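Local atomic coordinates of cystalysin (Treponema denticola, PDB entry 1C7N), a protein that binds pyridoxal-5'-phosphate as a member of the class I and II aminotransferase family and forms an assembly of two chains. Residues 69-74 and 279-284; 83-88 and 216-221; 44-49 and 286-291; 210-215 and 294-299. One frame throughout, in Å; residues are numbered along the deposited sequence.

Contact 1: residues 69-74 and 279-284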
# COMPACT_ATOMS: atom_id res chain seq x y z
N GLU A 69 -4.67 -12.43 -14.75
CA GLU A 69 -5.87 -12.29 -15.56
C GLU A 69 -7.00 -12.99 -14.81
O GLU A 69 -8.15 -12.55 -14.84
CB GLU A 69 -5.67 -12.90 -16.94
CG GLU A 69 -4.66 -12.15 -17.79
CD GLU A 69 -4.96 -10.65 -17.85
OE1 GLU A 69 -6.02 -10.27 -18.38
OE2 GLU A 69 -4.12 -9.87 -17.35
N GLU A 70 -6.66 -14.08 -14.14
CA GLU A 70 -7.65 -14.83 -13.38
C GLU A 70 -8.21 -13.93 -12.27
O GLU A 70 -9.41 -13.98 -11.97
CB GLU A 70 -7.03 -16.09 -12.78
CG GLU A 70 -7.97 -16.90 -11.88
CD GLU A 70 -9.19 -17.45 -12.61
OE1 GLU A 70 -9.98 -18.18 -11.96
OE2 GLU A 70 -9.37 -17.16 -13.81
N TYR A 71 -7.35 -13.12 -11.67
CA TYR A 71 -7.77 -12.21 -10.61
C TYR A 71 -8.79 -11.24 -11.16
O TYR A 71 -9.85 -11.03 -10.57
CB TYR A 71 -6.57 -11.42 -10.06
CG TYR A 71 -6.98 -10.29 -9.14
CD1 TYR A 71 -7.21 -10.52 -7.78
CD2 TYR A 71 -7.17 -9.00 -9.63
CE1 TYR A 71 -7.61 -9.48 -6.94
CE2 TYR A 71 -7.58 -7.96 -8.79
CZ TYR A 71 -7.79 -8.21 -7.45
OH TYR A 71 -8.19 -7.18 -6.62
N LYS A 72 -8.47 -10.64 -12.30
CA LYS A 72 -9.35 -9.69 -12.94
C LYS A 72 -10.66 -10.37 -13.32
O LYS A 72 -11.74 -9.79 -13.15
CB LYS A 72 -8.67 -9.09 -14.17
CG LYS A 72 -7.35 -8.40 -13.84
CD LYS A 72 -6.71 -7.77 -15.06
CE LYS A 72 -5.44 -7.03 -14.65
NZ LYS A 72 -4.96 -6.09 -15.70
N LYS A 73 -10.57 -11.59 -13.84
CA LYS A 73 -11.77 -12.32 -14.23
C LYS A 73 -12.66 -12.55 -13.02
O LYS A 73 -13.89 -12.47 -13.13
CB LYS A 73 -11.42 -13.68 -14.85
CG LYS A 73 -10.67 -13.62 -16.17
CD LYS A 73 -10.69 -14.99 -16.85
CE LYS A 73 -9.65 -15.08 -17.95
NZ LYS A 73 -9.80 -14.01 -18.97
N THR A 74 -12.04 -12.85 -11.88
CA THR A 74 -12.78 -13.12 -10.65
C THR A 74 -13.51 -11.87 -10.14
O THR A 74 -14.62 -11.97 -9.62
CB THR A 74 -11.83 -13.65 -9.55
OG1 THR A 74 -11.23 -14.88 -9.99
CG2 THR A 74 -12.58 -13.92 -8.27
N LYS A 279 -4.42 -12.14 -3.68
CA LYS A 279 -4.95 -13.48 -3.41
C LYS A 279 -6.13 -13.48 -2.44
O LYS A 279 -7.06 -14.27 -2.59
CB LYS A 279 -3.85 -14.40 -2.87
CG LYS A 279 -4.27 -15.86 -2.77
CD LYS A 279 -4.54 -16.45 -4.14
CE LYS A 279 -4.92 -17.92 -4.05
NZ LYS A 279 -5.26 -18.49 -5.38
N ALA A 280 -6.07 -12.61 -1.43
CA ALA A 280 -7.13 -12.51 -0.44
C ALA A 280 -8.46 -12.16 -1.11
O ALA A 280 -9.49 -12.75 -0.80
CB ALA A 280 -6.78 -11.46 0.61
N CYS A 281 -8.43 -11.20 -2.02
CA CYS A 281 -9.64 -10.78 -2.72
C CYS A 281 -10.19 -11.92 -3.58
O CYS A 281 -11.40 -12.15 -3.61
CB CYS A 281 -9.35 -9.56 -3.61
SG CYS A 281 -10.78 -8.98 -4.54
N GLU A 282 -9.30 -12.62 -4.27
CA GLU A 282 -9.71 -13.73 -5.11
C GLU A 282 -10.33 -14.86 -4.28
O GLU A 282 -11.40 -15.38 -4.63
CB GLU A 282 -8.52 -14.28 -5.91
CG GLU A 282 -8.86 -15.51 -6.73
CD GLU A 282 -7.72 -15.95 -7.64
OE1 GLU A 282 -7.69 -17.14 -8.00
OE2 GLU A 282 -6.88 -15.10 -7.99
N ILE A 283 -9.67 -15.23 -3.19
CA ILE A 283 -10.19 -16.28 -2.32
C ILE A 283 -11.57 -15.92 -1.78
O ILE A 283 -12.47 -16.76 -1.75
CB ILE A 283 -9.27 -16.53 -1.12
CG1 ILE A 283 -7.91 -17.05 -1.59
CG2 ILE A 283 -9.91 -17.54 -0.17
CD1 ILE A 283 -6.88 -17.12 -0.48
N CYS A 284 -11.73 -14.68 -1.34
CA CYS A 284 -13.01 -14.23 -0.78
C CYS A 284 -14.17 -14.34 -1.76
O CYS A 284 -15.23 -14.88 -1.43
CB CYS A 284 -12.91 -12.78 -0.29
SG CYS A 284 -11.97 -12.55 1.25

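Contact 2: residues 83-88 and 216-221. Unlike the reference sequence in segment 83-88: Q88 (reference Glu).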
# COMPACT_ATOMS: atom_id res chain seq x y z
N HIS A 83 -23.95 -8.19 -8.71
CA HIS A 83 -24.57 -6.90 -8.97
C HIS A 83 -25.12 -6.64 -10.37
O HIS A 83 -25.42 -5.49 -10.71
CB HIS A 83 -23.60 -5.78 -8.59
CG HIS A 83 -23.19 -5.81 -7.15
ND1 HIS A 83 -22.05 -6.47 -6.71
CD2 HIS A 83 -23.77 -5.30 -6.04
CE1 HIS A 83 -21.96 -6.35 -5.39
NE2 HIS A 83 -22.99 -5.65 -4.97
N GLN A 84 -25.27 -7.68 -11.19
CA GLN A 84 -25.79 -7.50 -12.56
C GLN A 84 -25.02 -6.36 -13.21
O GLN A 84 -25.59 -5.55 -13.95
CB GLN A 84 -27.27 -7.10 -12.54
CG GLN A 84 -28.17 -7.93 -11.66
CD GLN A 84 -29.51 -7.27 -11.43
OE1 GLN A 84 -29.58 -6.13 -10.93
NE2 GLN A 84 -30.59 -7.96 -11.80
N TRP A 85 -23.72 -6.31 -12.94
CA TRP A 85 -22.88 -5.25 -13.47
C TRP A 85 -21.85 -5.81 -14.44
O TRP A 85 -21.01 -6.62 -14.07
CB TRP A 85 -22.20 -4.55 -12.30
CG TRP A 85 -21.39 -3.35 -12.65
CD1 TRP A 85 -21.53 -2.56 -13.75
CD2 TRP A 85 -20.37 -2.76 -11.85
NE1 TRP A 85 -20.65 -1.51 -13.69
CE2 TRP A 85 -19.92 -1.61 -12.53
CE3 TRP A 85 -19.77 -3.10 -10.62
CZ2 TRP A 85 -18.91 -0.79 -12.02
CZ3 TRP A 85 -18.77 -2.28 -10.12
CH2 TRP A 85 -18.35 -1.14 -10.81
N ASP A 86 -21.94 -5.35 -15.69
CA ASP A 86 -21.04 -5.81 -16.75
C ASP A 86 -19.82 -4.89 -16.92
O ASP A 86 -19.93 -3.80 -17.48
CB ASP A 86 -21.81 -5.89 -18.07
CG ASP A 86 -21.02 -6.58 -19.17
OD1 ASP A 86 -21.47 -6.53 -20.33
OD2 ASP A 86 -19.96 -7.18 -18.87
N ILE A 87 -18.67 -5.33 -16.43
CA ILE A 87 -17.45 -4.54 -16.57
C ILE A 87 -16.44 -5.36 -17.35
O ILE A 87 -16.67 -6.53 -17.63
CB ILE A 87 -16.83 -4.18 -15.20
CG1 ILE A 87 -16.30 -5.43 -14.51
CG2 ILE A 87 -17.87 -3.50 -14.32
CD1 ILE A 87 -15.50 -5.15 -13.24
N GLN A 88 -15.33 -4.74 -17.73
CA GLN A 88 -14.30 -5.46 -18.46
C GLN A 88 -13.06 -5.54 -17.58
O GLN A 88 -12.91 -4.75 -16.65
CB GLN A 88 -13.97 -4.75 -19.78
CG GLN A 88 -15.12 -4.71 -20.77
CD GLN A 88 -15.79 -6.06 -20.95
OE1 GLN A 88 -15.12 -7.09 -21.04
NE2 GLN A 88 -17.11 -6.06 -21.01
N HIS A 216 -29.08 -3.33 -3.79
CA HIS A 216 -28.12 -2.32 -4.19
C HIS A 216 -28.04 -2.24 -5.71
O HIS A 216 -28.09 -3.25 -6.41
CB HIS A 216 -26.73 -2.64 -3.63
CG HIS A 216 -25.68 -1.64 -4.03
ND1 HIS A 216 -25.00 -1.72 -5.22
CD2 HIS A 216 -25.23 -0.52 -3.41
CE1 HIS A 216 -24.17 -0.69 -5.32
NE2 HIS A 216 -24.29 0.05 -4.24
N THR A 217 -27.93 -1.02 -6.21
CA THR A 217 -27.81 -0.78 -7.65
C THR A 217 -26.49 -0.06 -7.89
O THR A 217 -26.30 1.06 -7.41
CB THR A 217 -28.95 0.11 -8.17
OG1 THR A 217 -30.21 -0.54 -7.96
CG2 THR A 217 -28.76 0.40 -9.65
N VAL A 218 -25.58 -0.69 -8.62
CA VAL A 218 -24.31 -0.05 -8.93
C VAL A 218 -24.68 1.16 -9.77
O VAL A 218 -25.25 1.03 -10.86
CB VAL A 218 -23.38 -0.99 -9.73
CG1 VAL A 218 -22.16 -0.23 -10.21
CG2 VAL A 218 -22.96 -2.16 -8.86
N PHE A 219 -24.36 2.34 -9.26
CA PHE A 219 -24.69 3.59 -9.93
C PHE A 219 -24.38 3.66 -11.43
O PHE A 219 -25.26 3.96 -12.23
CB PHE A 219 -24.03 4.75 -9.20
CG PHE A 219 -24.82 6.03 -9.24
CD1 PHE A 219 -24.53 7.07 -8.35
CD2 PHE A 219 -25.86 6.21 -10.15
CE1 PHE A 219 -25.26 8.25 -8.37
CE2 PHE A 219 -26.60 7.39 -10.18
CZ PHE A 219 -26.30 8.42 -9.29
N GLN A 220 -23.13 3.38 -11.81
CA GLN A 220 -22.76 3.47 -13.22
C GLN A 220 -23.32 2.35 -14.10
O GLN A 220 -23.08 2.33 -15.31
CB GLN A 220 -21.23 3.51 -13.36
CG GLN A 220 -20.52 2.21 -13.02
CD GLN A 220 -19.06 2.26 -13.41
OE1 GLN A 220 -18.24 2.88 -12.74
NE2 GLN A 220 -18.72 1.61 -14.52
N SER A 221 -24.07 1.43 -13.51
CA SER A 221 -24.65 0.33 -14.28
C SER A 221 -26.00 0.69 -14.89
O SER A 221 -26.53 -0.06 -15.70
CB SER A 221 -24.83 -0.90 -13.38
OG SER A 221 -25.95 -0.73 -12.52
O HOH W 1 -26.51 -3.32 -9.60
O HOH W 2 -21.04 0.55 -15.88

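Contact 3: residues 44-49 and 286-291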
# COMPACT_ATOMS: atom_id res chain seq x y z
N LYS A 44 -13.54 -13.50 13.58
CA LYS A 44 -12.34 -13.99 12.93
C LYS A 44 -12.70 -13.96 11.44
O LYS A 44 -13.89 -14.00 11.08
CB LYS A 44 -12.00 -15.41 13.38
CG LYS A 44 -11.25 -15.50 14.72
CD LYS A 44 -9.93 -14.73 14.67
CE LYS A 44 -8.87 -15.29 15.62
NZ LYS A 44 -9.25 -15.24 17.06
N ASN A 45 -11.70 -13.87 10.58
CA ASN A 45 -11.96 -13.84 9.14
C ASN A 45 -12.51 -15.18 8.66
O ASN A 45 -12.47 -16.17 9.39
CB ASN A 45 -10.67 -13.49 8.41
CG ASN A 45 -10.24 -12.06 8.65
OD1 ASN A 45 -10.78 -11.13 8.05
ND2 ASN A 45 -9.29 -11.87 9.55
N PRO A 46 -13.06 -15.23 7.44
CA PRO A 46 -13.61 -16.49 6.93
C PRO A 46 -12.56 -17.60 6.96
O PRO A 46 -11.41 -17.39 6.58
CB PRO A 46 -14.02 -16.13 5.50
CG PRO A 46 -14.34 -14.68 5.59
CD PRO A 46 -13.23 -14.14 6.46
N PRO A 47 -12.95 -18.80 7.43
CA PRO A 47 -12.01 -19.92 7.50
C PRO A 47 -11.35 -20.22 6.14
O PRO A 47 -10.16 -20.49 6.08
CB PRO A 47 -12.89 -21.07 7.98
CG PRO A 47 -13.95 -20.37 8.79
CD PRO A 47 -14.28 -19.18 7.94
N GLU A 48 -12.14 -20.15 5.07
CA GLU A 48 -11.61 -20.41 3.73
C GLU A 48 -10.48 -19.44 3.39
O GLU A 48 -9.48 -19.84 2.79
CB GLU A 48 -12.71 -20.29 2.68
CG GLU A 48 -13.82 -21.34 2.77
CD GLU A 48 -14.96 -20.94 3.69
OE1 GLU A 48 -15.98 -21.66 3.72
OE2 GLU A 48 -14.85 -19.90 4.38
N LEU A 49 -10.64 -18.18 3.78
CA LEU A 49 -9.61 -17.18 3.51
C LEU A 49 -8.33 -17.53 4.26
O LEU A 49 -7.25 -17.58 3.66
CB LEU A 49 -10.07 -15.77 3.93
CG LEU A 49 -9.02 -14.67 3.77
CD1 LEU A 49 -8.56 -14.61 2.33
CD2 LEU A 49 -9.59 -13.32 4.19
N LYS A 286 -14.31 -16.08 -4.52
CA LYS A 286 -14.52 -17.46 -4.96
C LYS A 286 -15.01 -18.43 -3.89
O LYS A 286 -15.79 -19.33 -4.20
CB LYS A 286 -13.23 -18.03 -5.54
CG LYS A 286 -12.84 -17.49 -6.90
CD LYS A 286 -11.61 -18.22 -7.41
CE LYS A 286 -11.28 -17.83 -8.85
NZ LYS A 286 -10.07 -18.55 -9.34
N GLU A 287 -14.58 -18.26 -2.65
CA GLU A 287 -14.92 -19.21 -1.59
C GLU A 287 -15.68 -18.75 -0.35
O GLU A 287 -16.23 -19.59 0.37
CB GLU A 287 -13.64 -19.89 -1.09
CG GLU A 287 -12.75 -20.48 -2.17
CD GLU A 287 -11.46 -21.06 -1.60
OE1 GLU A 287 -11.55 -21.98 -0.76
OE2 GLU A 287 -10.37 -20.60 -1.99
N CYS A 288 -15.72 -17.46 -0.08
CA CYS A 288 -16.35 -16.99 1.14
C CYS A 288 -17.79 -16.52 1.08
O CYS A 288 -18.24 -15.77 1.94
CB CYS A 288 -15.46 -15.92 1.77
SG CYS A 288 -13.77 -16.52 2.01
N GLY A 289 -18.52 -16.97 0.06
CA GLY A 289 -19.92 -16.59 -0.08
C GLY A 289 -20.81 -17.03 1.07
O GLY A 289 -21.63 -16.24 1.56
N LYS A 290 -20.67 -18.28 1.50
CA LYS A 290 -21.48 -18.80 2.60
C LYS A 290 -21.18 -18.08 3.91
O LYS A 290 -22.07 -17.88 4.73
CB LYS A 290 -21.22 -20.30 2.81
CG LYS A 290 -21.48 -21.19 1.61
CD LYS A 290 -22.94 -21.20 1.19
CE LYS A 290 -23.19 -22.37 0.24
NZ LYS A 290 -22.17 -22.44 -0.85
N TRP A 291 -19.92 -17.72 4.11
CA TRP A 291 -19.54 -17.03 5.32
C TRP A 291 -20.23 -15.67 5.36
O TRP A 291 -20.76 -15.26 6.39
CB TRP A 291 -18.02 -16.84 5.38
CG TRP A 291 -17.57 -16.08 6.58
CD1 TRP A 291 -17.25 -16.58 7.82
CD2 TRP A 291 -17.42 -14.66 6.68
NE1 TRP A 291 -16.91 -15.55 8.67
CE2 TRP A 291 -17.02 -14.36 8.00
CE3 TRP A 291 -17.61 -13.60 5.77
CZ2 TRP A 291 -16.79 -13.05 8.43
CZ3 TRP A 291 -17.38 -12.31 6.21
CH2 TRP A 291 -16.97 -12.05 7.53
O HOH W 3 -15.97 -15.61 11.52
O HOH W 4 -9.69 -22.12 1.35
O HOH W 5 -18.09 -19.30 2.51

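Contact 4: residues 210-215 and 294-299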
# COMPACT_ATOMS: atom_id res chain seq x y z
N ILE A 210 -25.72 -5.68 2.43
CA ILE A 210 -27.10 -5.21 2.32
C ILE A 210 -28.01 -6.05 3.22
O ILE A 210 -27.89 -7.28 3.25
CB ILE A 210 -27.61 -5.33 0.87
CG1 ILE A 210 -26.60 -4.67 -0.09
CG2 ILE A 210 -28.98 -4.68 0.73
CD1 ILE A 210 -26.36 -3.20 0.18
N MET A 211 -28.91 -5.40 3.95
CA MET A 211 -29.82 -6.13 4.81
C MET A 211 -30.92 -6.77 3.97
O MET A 211 -31.23 -6.29 2.87
CB MET A 211 -30.44 -5.19 5.86
CG MET A 211 -29.45 -4.65 6.88
SD MET A 211 -28.57 -5.96 7.76
CE MET A 211 -26.98 -5.92 6.93
N PRO A 212 -31.53 -7.86 4.47
CA PRO A 212 -32.59 -8.56 3.75
C PRO A 212 -33.70 -7.63 3.27
O PRO A 212 -34.13 -6.73 3.99
CB PRO A 212 -33.10 -9.56 4.80
CG PRO A 212 -31.84 -9.90 5.54
CD PRO A 212 -31.22 -8.53 5.74
N GLY A 213 -34.15 -7.84 2.03
CA GLY A 213 -35.20 -7.03 1.47
C GLY A 213 -34.73 -5.89 0.58
O GLY A 213 -35.40 -5.52 -0.38
N TYR A 214 -33.56 -5.33 0.89
CA TYR A 214 -33.05 -4.23 0.09
C TYR A 214 -32.17 -4.71 -1.06
O TYR A 214 -31.63 -5.81 -1.02
CB TYR A 214 -32.30 -3.24 0.99
CG TYR A 214 -33.21 -2.73 2.08
CD1 TYR A 214 -33.24 -3.36 3.33
CD2 TYR A 214 -34.11 -1.70 1.83
CE1 TYR A 214 -34.16 -2.96 4.30
CE2 TYR A 214 -35.03 -1.30 2.80
CZ TYR A 214 -35.05 -1.93 4.02
OH TYR A 214 -35.98 -1.55 4.96
N GLU A 215 -32.07 -3.87 -2.09
CA GLU A 215 -31.30 -4.19 -3.28
C GLU A 215 -30.38 -3.04 -3.67
O GLU A 215 -30.83 -1.92 -3.88
CB GLU A 215 -32.25 -4.44 -4.46
CG GLU A 215 -33.39 -5.42 -4.22
CD GLU A 215 -32.92 -6.86 -4.11
OE1 GLU A 215 -31.93 -7.22 -4.79
OE2 GLU A 215 -33.55 -7.63 -3.36
N GLY A 294 -23.87 -15.86 6.40
CA GLY A 294 -23.99 -16.02 7.84
C GLY A 294 -23.69 -14.73 8.58
O GLY A 294 -24.32 -14.42 9.60
N CYS A 295 -22.72 -13.96 8.08
CA CYS A 295 -22.35 -12.69 8.70
C CYS A 295 -23.51 -11.71 8.64
O CYS A 295 -23.86 -11.08 9.64
CB CYS A 295 -21.13 -12.09 8.00
SG CYS A 295 -20.47 -10.60 8.78
N ILE A 296 -24.12 -11.59 7.47
CA ILE A 296 -25.25 -10.69 7.28
C ILE A 296 -26.41 -11.07 8.20
O ILE A 296 -27.10 -10.20 8.73
CB ILE A 296 -25.72 -10.71 5.80
CG1 ILE A 296 -24.68 -10.02 4.93
CG2 ILE A 296 -27.06 -10.00 5.66
CD1 ILE A 296 -24.94 -10.14 3.44
N LYS A 297 -26.62 -12.37 8.41
CA LYS A 297 -27.68 -12.83 9.29
C LYS A 297 -27.45 -12.32 10.71
O LYS A 297 -28.36 -11.80 11.34
CB LYS A 297 -27.76 -14.36 9.29
CG LYS A 297 -28.37 -14.93 8.02
CD LYS A 297 -28.44 -16.45 8.06
CE LYS A 297 -29.21 -16.99 6.87
NZ LYS A 297 -30.60 -16.43 6.83
N VAL A 298 -26.22 -12.45 11.20
CA VAL A 298 -25.89 -11.98 12.54
C VAL A 298 -26.06 -10.46 12.67
O VAL A 298 -26.57 -9.96 13.68
CB VAL A 298 -24.45 -12.36 12.93
CG1 VAL A 298 -24.13 -11.85 14.32
CG2 VAL A 298 -24.29 -13.89 12.88
N ILE A 299 -25.64 -9.73 11.63
CA ILE A 299 -25.75 -8.27 11.63
C ILE A 299 -27.22 -7.88 11.70
O ILE A 299 -27.60 -7.01 12.47
CB ILE A 299 -25.13 -7.68 10.35
CG1 ILE A 299 -23.63 -7.98 10.34
CG2 ILE A 299 -25.36 -6.17 10.31
CD1 ILE A 299 -22.95 -7.67 9.02

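Contact 1: residues 69-74 and 279-284
Y71 and E282 lie at the nearest point of a buried helix-helix packing in this PLP-dependent aminotransferase fold, where the start of helix 69-83 meets helix 275-287. The short helical segments run 9.7 Å apart at closest approach, with their N-to-C directions 47° apart. CG of Y71 lies anti to the backbone N (chi1 170°), and the ring beyond it presents its edge to C281: CE1 of Y71 is 3.8 Å from CB of C281. The C281 sulfur adds an oblique sulfur-aromatic contact, with SG 5.1 Å from the centroid of the Y71 ring. Beyond the ring, the hydroxyl of Y71 is hydrogen-bonded to OD1 of N249.

The extended chain of E282 lies across the side chains of E70 and T74 at about a right angle. Its OE1 lies 3.9 Å from CG of E70 and 4.7 Å from OE1 of the same residue. These like-charged carboxylates are both salt-bridged to K286 NZ, which would offset their repulsion. Alongside, E70 O accepts two bonds from T74, from the backbone N at 2.9 Å and from OG1 at 2.8 Å, the two donors arriving from opposite faces of the carbonyl plane.

Contact 2: residues 83-88 and 216-221
W85 is clamped against V218, whose CG1 methyl lies over the centre of the indole face, 3.5 Å from the centroid of the W85 six-membered ring and 12° off its normal, a CH-pi contact. The opposite face is covered by CG2 of I87. At its edge stands the amide of Q220, turned 72° to the ring, with CD of Q220 3.4 Å from CZ2 of W85, while CB of S221 approaches CD1. The other V218 branch, CG2, anti to the carbonyl carbon, touches both CE3 of W85 and CB of H83, the latter at 3.7 Å. H83 also meets H216 obliquely, their rings nearly perpendicular.

One water accepts from W85 NE1 (3.0 Å) and from Q220 NE2 (2.9 Å) and donates to Q220 O; a second donates to H83 O and accepts from V218 N. V218 O accepts from S221 N in the 3-10 turn and, at a doubtfully short distance, from S221 OG. Further out, Q220 OE1 is bonded to T232 OG1, H83 NE2 to F207 O and H216 NE2 to S172 O. With carbonyl oxygens as their partners, both histidines would carry a proton on NE2. In this PLP-dependent aminotransferase-family fold the loop from helix 69-83 to strand 92-95 meets the loop after strand 199-203 without a direct hydrogen bond, so cohesion rests largely on packing round W85 and H83, with two bridging waters.

Contact 3: residues 44-49 and 286-291
E287, W291 and E48 grip a single water between them: it donates to E287 O and accepts from W291 N, both at 2.9 Å, and makes a weak, long bond to E48 OE1. The water thus spans the turn between helices 275-287 and 289-313, where C288 leaves the first helix and occupies the N-cap position of the second. A different water joins E48 O to E287 OE1, and a third, lying in the plane of the W291 indole at its edge, accepts from NE1 of W291 (3.0 Å) and donates to K44 O (2.7 Å).

Apart from these water bridges the packing is largely apolar. P46 sets its CG over the centre of the W291 ring, 3.5 Å from the six-membered centroid and 21° off the normal, a close CH-pi contact. CB of P46 meanwhile touches SG of C288 at 3.5 Å, and CD of P47 lies 3.9 Å from CD1 of W291. The C288 sulfur also faces L49 CB. E48 and E287 pack through their CB atoms at 3.9 Å; OE1 of E48 is bonded to the hydroxyl of Y3, whereas its buried OE2 has no partner in the model.

Y3 and F5 also meet the W291 ring, and T60 and L62 of the second subunit pack on K44, N45 and L49, so residues 44-49 form part of the dimer interface. P46 sits at the N-cap position of helix 47-59, which P47 begins: two prolines packed on the junction of two helices, in a dimeric PLP-dependent protein of the class I and II aminotransferase family.

Contact 4: residues 210-215 and 294-299
M211 lays the end of its side chain against I299, with CE 3.8 Å from I299 CG2 and SD 4.1 Å from the same methyl. The thioether crosses the isoleucine at about a right angle. Its bends explain the approach: chi2 of -57° folds SD back, and chi3 of 103° then turns CE to the helix. I296, one turn earlier, meets the loop through one methyl. Its CG2, anti to the backbone N, lies 3.7 Å from the carbonyl oxygen of I210 and is also 4.3 Å from CE of M211 and 4.4 Å from CD of P212.

The contact joins the loop between strand 199-203 and helix 224-227 to the long helix 289-313 of the PLP-dependent aminotransferase fold. M211 and P212 open a type II beta turn that runs to Y214, with G213 in its third position at positive phi (97°). Y214 N closes the turn onto M211 O at 3.2 Å. M211 further rests on D300 and Q303 of the same helix and shares backbone hydrogen bonding with E323, while I299 touches Y326.

How the contacts relate
From the N terminus, 44-49 opens the outermost of three concentric loops, closed at 286-291 (contact 3). Within it, 69-74 pairs with 279-284 (contact 1), and inside that 83-88 pairs with 216-221 (contact 2). Contact 4, between 210-215 and 294-299, crosses all three. Contacts 1 and 3 share helix 275-287 and touch, through the E70 to K286 salt bridge and through L49 against A280 and I283. Contacts 3 and 4 both use helix 289-313, and contact 4 meets contact 2 where I210 packs on H216. Contacts 1, 3 and 4 tie helices 69-83 and 47-59 and the loop after strand 199-203 to consecutive helices 275-287 and 289-313; contact 2 ties that loop to the one after helix 69-83.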